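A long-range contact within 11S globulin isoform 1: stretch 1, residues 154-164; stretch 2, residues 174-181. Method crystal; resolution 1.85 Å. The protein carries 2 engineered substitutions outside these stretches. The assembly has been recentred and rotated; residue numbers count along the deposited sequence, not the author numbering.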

ATOM      1  N   ARG A 154     -22.672  -9.628 -18.821  1.00 30.45           N
ATOM      2  CA  ARG A 154     -23.685 -10.514 -18.258  1.00 28.78           C
ATOM      3  C   ARG A 154     -24.439  -9.724 -17.193  1.00 36.56           C
ATOM      4  O   ARG A 154     -23.863  -9.350 -16.160  1.00 30.81           O
ATOM      5  N   GLN A 155     -25.728  -9.488 -17.437  1.00 34.74           N
ATOM      6  CA  GLN A 155     -26.613  -8.812 -16.498  1.00 33.03           C
ATOM      7  C   GLN A 155     -27.544  -9.817 -15.829  1.00 30.75           C
ATOM      8  O   GLN A 155     -28.185 -10.621 -16.510  1.00 27.12           O
ATOM      9  N   PHE A 156     -27.618  -9.749 -14.500  1.00 23.79           N
ATOM     10  CA  PHE A 156     -28.402 -10.651 -13.664  1.00 22.77           C
ATOM     11  C   PHE A 156     -29.527  -9.837 -13.051  1.00 24.97           C
ATOM     12  O   PHE A 156     -29.289  -9.047 -12.135  1.00 25.68           O
ATOM     13  N   LEU A 157     -30.744 -10.023 -13.548  1.00 25.64           N
ATOM     14  CA  LEU A 157     -31.897  -9.297 -13.025  1.00 25.43           C
ATOM     15  C   LEU A 157     -32.332  -9.896 -11.697  1.00 25.31           C
ATOM     16  O   LEU A 157     -32.452 -11.114 -11.572  1.00 26.45           O
ATOM     17  N   LEU A 158     -32.549  -9.042 -10.694  1.00 26.48           N
ATOM     18  CA  LEU A 158     -33.154  -9.518  -9.456  1.00 26.34           C
ATOM     19  C   LEU A 158     -34.675  -9.581  -9.570  1.00 28.13           C
ATOM     20  O   LEU A 158     -35.323 -10.328  -8.829  1.00 30.94           O
ATOM     21  N   ALA A 159     -35.255  -8.814 -10.481  1.00 31.56           N
ATOM     22  CA  ALA A 159     -36.688  -8.835 -10.701  1.00 28.31           C
ATOM     23  C   ALA A 159     -36.946  -8.573 -12.170  1.00 35.65           C
ATOM     24  O   ALA A 159     -36.133  -7.936 -12.844  1.00 30.93           O
ATOM     25  N   GLY A 160     -38.077  -9.067 -12.667  1.00 39.81           N
ATOM     26  CA  GLY A 160     -38.518  -8.727 -14.007  1.00 39.80           C
ATOM     27  C   GLY A 160     -38.000  -9.649 -15.096  1.00 42.85           C
ATOM     28  O   GLY A 160     -37.558 -10.775 -14.863  1.00 42.27           O
ATOM     29  N   ARG A 161     -38.101  -9.146 -16.332  1.00 44.15           N
ATOM     30  CA  ARG A 161     -37.727  -9.842 -17.557  1.00 48.48           C
ATOM     31  C   ARG A 161     -37.354  -8.797 -18.596  1.00 45.65           C
ATOM     32  O   ARG A 161     -37.783  -7.645 -18.513  1.00 47.68           O
ATOM     33  N   GLN A 162     -36.565  -9.202 -19.590  1.00 47.44           N
ATOM     34  CA  GLN A 162     -36.083  -8.237 -20.576  1.00 50.74           C
ATOM     35  C   GLN A 162     -35.766  -8.932 -21.893  1.00 54.47           C
ATOM     36  O   GLN A 162     -35.032  -9.927 -21.913  1.00 53.61           O
ATOM     37  N   GLU A 163     -36.321  -8.405 -22.988  1.00 57.01           N
ATOM     38  CA  GLU A 163     -35.998  -8.905 -24.321  1.00 61.75           C
ATOM     39  C   GLU A 163     -34.516  -8.674 -24.598  1.00 60.78           C
ATOM     40  O   GLU A 163     -34.084  -7.528 -24.745  1.00 61.66           O
ATOM     41  N   GLN A 164     -33.732  -9.749 -24.640  1.00 63.55           N
ATOM     42  CA  GLN A 164     -32.299  -9.658 -24.907  1.00 61.34           C
ATOM     43  C   GLN A 164     -32.024  -8.985 -26.251  1.00 60.82           C
ATOM     44  O   GLN A 164     -31.681  -7.803 -26.306  1.00 61.11           O
ATOM     45  N   SER A 174     -36.347 -14.046 -27.622  1.00 67.30           N
ATOM     46  CA  SER A 174     -35.266 -13.971 -26.643  1.00 68.17           C
ATOM     47  C   SER A 174     -35.651 -13.059 -25.482  1.00 63.30           C
ATOM     48  O   SER A 174     -35.653 -11.835 -25.635  1.00 63.98           O
ATOM     49  N   ILE A 175     -35.983 -13.647 -24.330  1.00 56.79           N
ATOM     50  CA  ILE A 175     -36.335 -12.881 -23.136  1.00 60.97           C
ATOM     51  C   ILE A 175     -35.554 -13.441 -21.953  1.00 56.76           C
ATOM     52  O   ILE A 175     -35.676 -14.626 -21.625  1.00 58.78           O
ATOM     53  N   LYS A 176     -34.761 -12.583 -21.315  1.00 56.71           N
ATOM     54  CA  LYS A 176     -33.953 -12.958 -20.161  1.00 50.23           C
ATOM     55  C   LYS A 176     -34.790 -12.878 -18.890  1.00 48.98           C
ATOM     56  O   LYS A 176     -35.402 -11.844 -18.604  1.00 45.90           O
ATOM     57  N   GLU A 177     -34.813 -13.972 -18.130  1.00 43.07           N
ATOM     58  CA  GLU A 177     -35.568 -14.046 -16.889  1.00 40.50           C
ATOM     59  C   GLU A 177     -34.727 -13.558 -15.711  1.00 39.81           C
ATOM     60  O   GLU A 177     -33.500 -13.478 -15.781  1.00 41.52           O
ATOM     61  N   ASN A 178     -35.404 -13.222 -14.621  1.00 37.71           N
ATOM     62  CA  ASN A 178     -34.680 -12.856 -13.421  1.00 32.95           C
ATOM     63  C   ASN A 178     -34.152 -14.115 -12.742  1.00 36.82           C
ATOM     64  O   ASN A 178     -34.604 -15.229 -13.007  1.00 37.93           O
ATOM     65  N   ILE A 179     -33.161 -13.929 -11.870  1.00 37.98           N
ATOM     66  CA  ILE A 179     -32.435 -15.081 -11.340  1.00 36.19           C
ATOM     67  C   ILE A 179     -33.323 -15.941 -10.459  1.00 35.42           C
ATOM     68  O   ILE A 179     -33.116 -17.157 -10.364  1.00 38.33           O
ATOM     69  N   LEU A 180     -34.308 -15.338  -9.788  1.00 34.87           N
ATOM     70  CA  LEU A 180     -35.204 -16.129  -8.945  1.00 36.53           C
ATOM     71  C   LEU A 180     -36.017 -17.122  -9.766  1.00 38.77           C
ATOM     72  O   LEU A 180     -36.412 -18.175  -9.249  1.00 40.60           O
ATOM     73  N   ARG A 181     -36.264 -16.810 -11.039  1.00 36.76           N
ATOM     74  CA  ARG A 181     -36.924 -17.747 -11.945  1.00 42.17           C
ATOM     75  C   ARG A 181     -36.128 -19.037 -12.107  1.00 44.73           C
ATOM     76  O   ARG A 181     -36.696 -20.072 -12.478  1.00 43.46           O
TER

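The two stretches meet along a short antiparallel pairing and through side chains packed around Ile179, burying 889 Å² between them. The backbone frame is centred on Gln162 and Lys176, a hydrogen-bonded antiparallel pair: Lys176 N donates to Gln162 O at 2.7 Å and Gln162 N to Lys176 O at 3.1 Å. The side chains of these two residues therefore leave on one face of the sheet, while those of Arg161, Glu163, Ile175 and Glu177 leave on the other. Further along, Ile179 N donates to Leu157 O (2.9 Å, 163°), which ties the start of the first stretch to the end of the second, and a weak bond from Gln164 N to Ser174 O (3.0 Å) holds the opposite end.

Charged and polar side chains supply several directed contacts. Lys176, with the largest area covered by the partner stretch, has chi1 at 146°, between wells, followed by t, m and m. Its chain runs past Leu157, with Leu157 CD1 3.6 Å from Lys176 CD, and delivers the ammonium group to the backbone of Gln155, where Lys176 NZ donates to Gln155 O at 2.8 Å. On the other face, Arg161 (m, t, p, with chi4 at -137°) forms a salt bridge with Glu177 (m, m). Arg161 NE lies 3.0 Å from Glu177 OE2, and Arg161 NH2 adds a weak bond to the same oxygen, Glu177 OE2, at 3.5 Å. The carboxylate oxygen sits at the edge of the guanidinium, near its plane, where the N-H groups point. Ile175 (m, t) lies over one face of the guanidinium, with Ile175 CG2 3.7 Å from Arg161 NH2.

Asn178 (chi1 p) works in both directions. Asn178 ND2 makes a weak bond to Gly160 O across the interface (3.4 Å), while Asn178 OD1 accepts a weak bond from Leu180 N (2.9 Å) within its own stretch. Its CB also packs against the first stretch, with Asn178 CB 3.4 Å from Leu157 O.

Apolar packing concentrates around Ile179 (p, t). Its two arms reach different partners: Ile179 CD1 lies 3.5 Å from Leu158 CD2, and Ile179 CG2 lies 3.9 Å from Phe156 CB, near the plane of the Phe156 ring at its edge. The CA-to-CB bond of Leu158 points away from the second stretch, but its m, t rotamer brings the end of the side chain back into contact.

At the far end, Gln164 (m, t) has its CA-to-CB bond pointing toward the second stretch, and Gln164 NE2 lies 3.5 Å from Lys176 CB. Ser174 (p) also points inward, with Ser174 OG 3.9 Å from Gln164 CB.

Two waters bridge the stretches. Water 1 accepts from Lys176 NZ at 2.7 Å and from Gln155 N at 3.3 Å, joining the residues already linked by the lysine. Water 2 accepts from Leu157 N at 2.9 Å and donates to Glu177 O at 2.5 Å, connecting two backbones where no direct hydrogen bond is made.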

ATOM      1  CB  ARG A 154     -23.069 -11.784 -17.655  1.00 33.76           C
ATOM      2  CG  ARG A 154     -21.840 -12.371 -18.380  1.00 37.40           C
ATOM      3  CD  ARG A 154     -22.165 -13.560 -19.302  1.00 39.14           C
ATOM      4  NE  ARG A 154     -22.981 -14.595 -18.656  1.00 35.03           N
ATOM      5  CZ  ARG A 154     -22.593 -15.843 -18.396  1.00 36.69           C
ATOM      6  NH1 ARG A 154     -21.380 -16.266 -18.720  1.00 34.76           N
ATOM      7  NH2 ARG A 154     -23.443 -16.686 -17.819  1.00 32.85           N
ATOM      8  CB  GLN A 155     -27.439  -7.731 -17.206  1.00 32.07           C
ATOM      9  CG  GLN A 155     -27.921  -6.628 -16.288  1.00 38.12           C
ATOM     10  CD  GLN A 155     -29.240  -6.021 -16.731  1.00 37.96           C
ATOM     11  OE1 GLN A 155     -29.942  -6.582 -17.574  1.00 47.73           O
ATOM     12  NE2 GLN A 155     -29.587  -4.877 -16.165  1.00 39.93           N
ATOM     13  CB  PHE A 156     -27.544 -11.285 -12.564  1.00 25.09           C
ATOM     14  CG  PHE A 156     -26.401 -12.147 -13.072  1.00 24.90           C
ATOM     15  CD1 PHE A 156     -25.296 -11.580 -13.678  1.00 28.76           C
ATOM     16  CD2 PHE A 156     -26.435 -13.532 -12.916  1.00 22.37           C
ATOM     17  CE1 PHE A 156     -24.236 -12.393 -14.126  1.00 27.21           C
ATOM     18  CE2 PHE A 156     -25.396 -14.337 -13.347  1.00 27.76           C
ATOM     19  CZ  PHE A 156     -24.295 -13.773 -13.958  1.00 25.75           C
ATOM     20  CB  LEU A 157     -33.062  -9.351 -14.011  1.00 26.83           C
ATOM     21  CG  LEU A 157     -32.833  -8.694 -15.350  1.00 35.50           C
ATOM     22  CD1 LEU A 157     -33.788  -9.309 -16.358  1.00 36.19           C
ATOM     23  CD2 LEU A 157     -33.061  -7.204 -15.208  1.00 36.84           C
ATOM     24  CB  LEU A 158     -32.757  -8.611  -8.283  1.00 26.62           C
ATOM     25  CG  LEU A 158     -31.342  -8.665  -7.691  1.00 30.15           C
ATOM     26  CD1 LEU A 158     -31.317  -8.014  -6.304  1.00 30.88           C
ATOM     27  CD2 LEU A 158     -30.821 -10.073  -7.637  1.00 36.92           C
ATOM     28  CB  ALA A 159     -37.389  -7.794  -9.835  1.00 29.40           C
ATOM     29  CB  ARG A 161     -38.859 -10.717 -18.121  1.00 49.41           C
ATOM     30  CG  ARG A 161     -39.419 -11.785 -17.197  1.00 50.19           C
ATOM     31  CD  ARG A 161     -40.743 -12.323 -17.738  1.00 51.77           C
ATOM     32  NE  ARG A 161     -40.577 -13.318 -18.796  1.00 52.01           N
ATOM     33  CZ  ARG A 161     -41.311 -13.352 -19.905  1.00 56.83           C
ATOM     34  NH1 ARG A 161     -42.254 -12.436 -20.101  1.00 49.98           N
ATOM     35  NH2 ARG A 161     -41.103 -14.294 -20.817  1.00 53.26           N
ATOM     36  CB  GLN A 162     -34.842  -7.493 -20.059  1.00 52.38           C
ATOM     37  CG  GLN A 162     -34.045  -6.747 -21.135  1.00 50.29           C
ATOM     38  CD  GLN A 162     -34.533  -5.315 -21.373  1.00 54.27           C
ATOM     39  OE1 GLN A 162     -35.695  -4.978 -21.109  1.00 51.27           O
ATOM     40  NE2 GLN A 162     -33.639  -4.468 -21.886  1.00 49.43           N
ATOM     41  CB  GLU A 163     -36.865  -8.222 -25.390  1.00 60.37           C
ATOM     42  CG  GLU A 163     -36.735  -8.818 -26.796  1.00 66.19           C
ATOM     43  CD  GLU A 163     -36.480  -7.760 -27.871  1.00 71.65           C
ATOM     44  OE1 GLU A 163     -35.701  -8.030 -28.815  1.00 73.29           O
ATOM     45  OE2 GLU A 163     -37.058  -6.656 -27.769  1.00 73.61           O
ATOM     46  CB  GLN A 164     -31.660 -11.048 -24.875  1.00 20.00           C
ATOM     47  CG  GLN A 164     -31.660 -11.700 -23.503  1.00 20.00           C
ATOM     48  CD  GLN A 164     -31.087 -13.102 -23.523  1.00 20.00           C
ATOM     49  OE1 GLN A 164     -31.105 -13.773 -24.555  1.00 20.00           O
ATOM     50  NE2 GLN A 164     -30.574 -13.549 -22.381  1.00 20.00           N
ATOM     51  CB  SER A 174     -33.975 -13.468 -27.298  1.00 66.62           C
ATOM     52  OG  SER A 174     -34.102 -12.119 -27.733  1.00 66.80           O
ATOM     53  CB  ILE A 175     -37.847 -12.891 -22.848  1.00 57.28           C
ATOM     54  CG1 ILE A 175     -38.600 -12.115 -23.932  1.00 58.04           C
ATOM     55  CG2 ILE A 175     -38.129 -12.262 -21.490  1.00 53.99           C
ATOM     56  CD1 ILE A 175     -39.942 -11.530 -23.484  1.00 55.07           C
ATOM     57  CB  LYS A 176     -32.731 -12.040 -20.071  1.00 48.98           C
ATOM     58  CG  LYS A 176     -32.239 -11.699 -18.669  1.00 47.64           C
ATOM     59  CD  LYS A 176     -31.372 -10.442 -18.706  1.00 44.51           C
ATOM     60  CE  LYS A 176     -30.175 -10.602 -19.649  1.00 42.84           C
ATOM     61  NZ  LYS A 176     -29.106 -11.466 -19.066  1.00 38.52           N
ATOM     62  CB  GLU A 177     -36.040 -15.479 -16.640  1.00 44.64           C
ATOM     63  CG  GLU A 177     -36.905 -16.069 -17.748  1.00 45.83           C
ATOM     64  CD  GLU A 177     -38.354 -15.631 -17.632  1.00 51.69           C
ATOM     65  OE1 GLU A 177     -38.682 -14.930 -16.653  1.00 55.32           O
ATOM     66  OE2 GLU A 177     -39.168 -15.991 -18.508  1.00 56.77           O
ATOM     67  CB  ASN A 178     -35.568 -12.047 -12.484  1.00 40.83           C
ATOM     68  CG  ASN A 178     -36.575 -12.897 -11.763  1.00 40.22           C
ATOM     69  OD1 ASN A 178     -36.311 -13.391 -10.671  1.00 41.14           O
ATOM     70  ND2 ASN A 178     -37.740 -13.073 -12.368  1.00 44.05           N
ATOM     71  CB  ILE A 179     -31.199 -14.602 -10.574  1.00 34.16           C
ATOM     72  CG1 ILE A 179     -31.619 -13.546  -9.573  1.00 30.82           C
ATOM     73  CG2 ILE A 179     -30.202 -14.019 -11.561  1.00 33.46           C
ATOM     74  CD1 ILE A 179     -30.716 -13.457  -8.375  1.00 39.53           C
ATOM     75  CB  LEU A 180     -36.129 -15.218  -8.147  1.00 33.79           C
ATOM     76  CG  LEU A 180     -35.440 -14.147  -7.298  1.00 36.12           C
ATOM     77  CD1 LEU A 180     -36.489 -13.358  -6.521  1.00 37.41           C
ATOM     78  CD2 LEU A 180     -34.390 -14.767  -6.365  1.00 31.58           C
ATOM     79  CB  ARG A 181     -37.141 -17.064 -13.302  1.00 42.15           C
ATOM     80  CG  ARG A 181     -37.851 -17.893 -14.370  1.00 51.12           C
ATOM     81  CD  ARG A 181     -39.361 -17.967 -14.113  1.00 51.95           C
ATOM     82  NE  ARG A 181     -40.048 -18.806 -15.094  1.00 55.17           N
ATOM     83  CZ  ARG A 181     -40.198 -20.120 -14.975  1.00 57.55           C
ATOM     84  NH1 ARG A 181     -39.701 -20.750 -13.915  1.00 55.10           N
ATOM     85  NH2 ARG A 181     -40.840 -20.806 -15.913  1.00 60.14           N
TER
HETATM   86  O   HOH W   1     -26.569 -11.407 -19.924  1.00 39.09           O
HETATM   87  O   HOH W   2     -31.349 -12.250 -15.249  1.00 35.86           O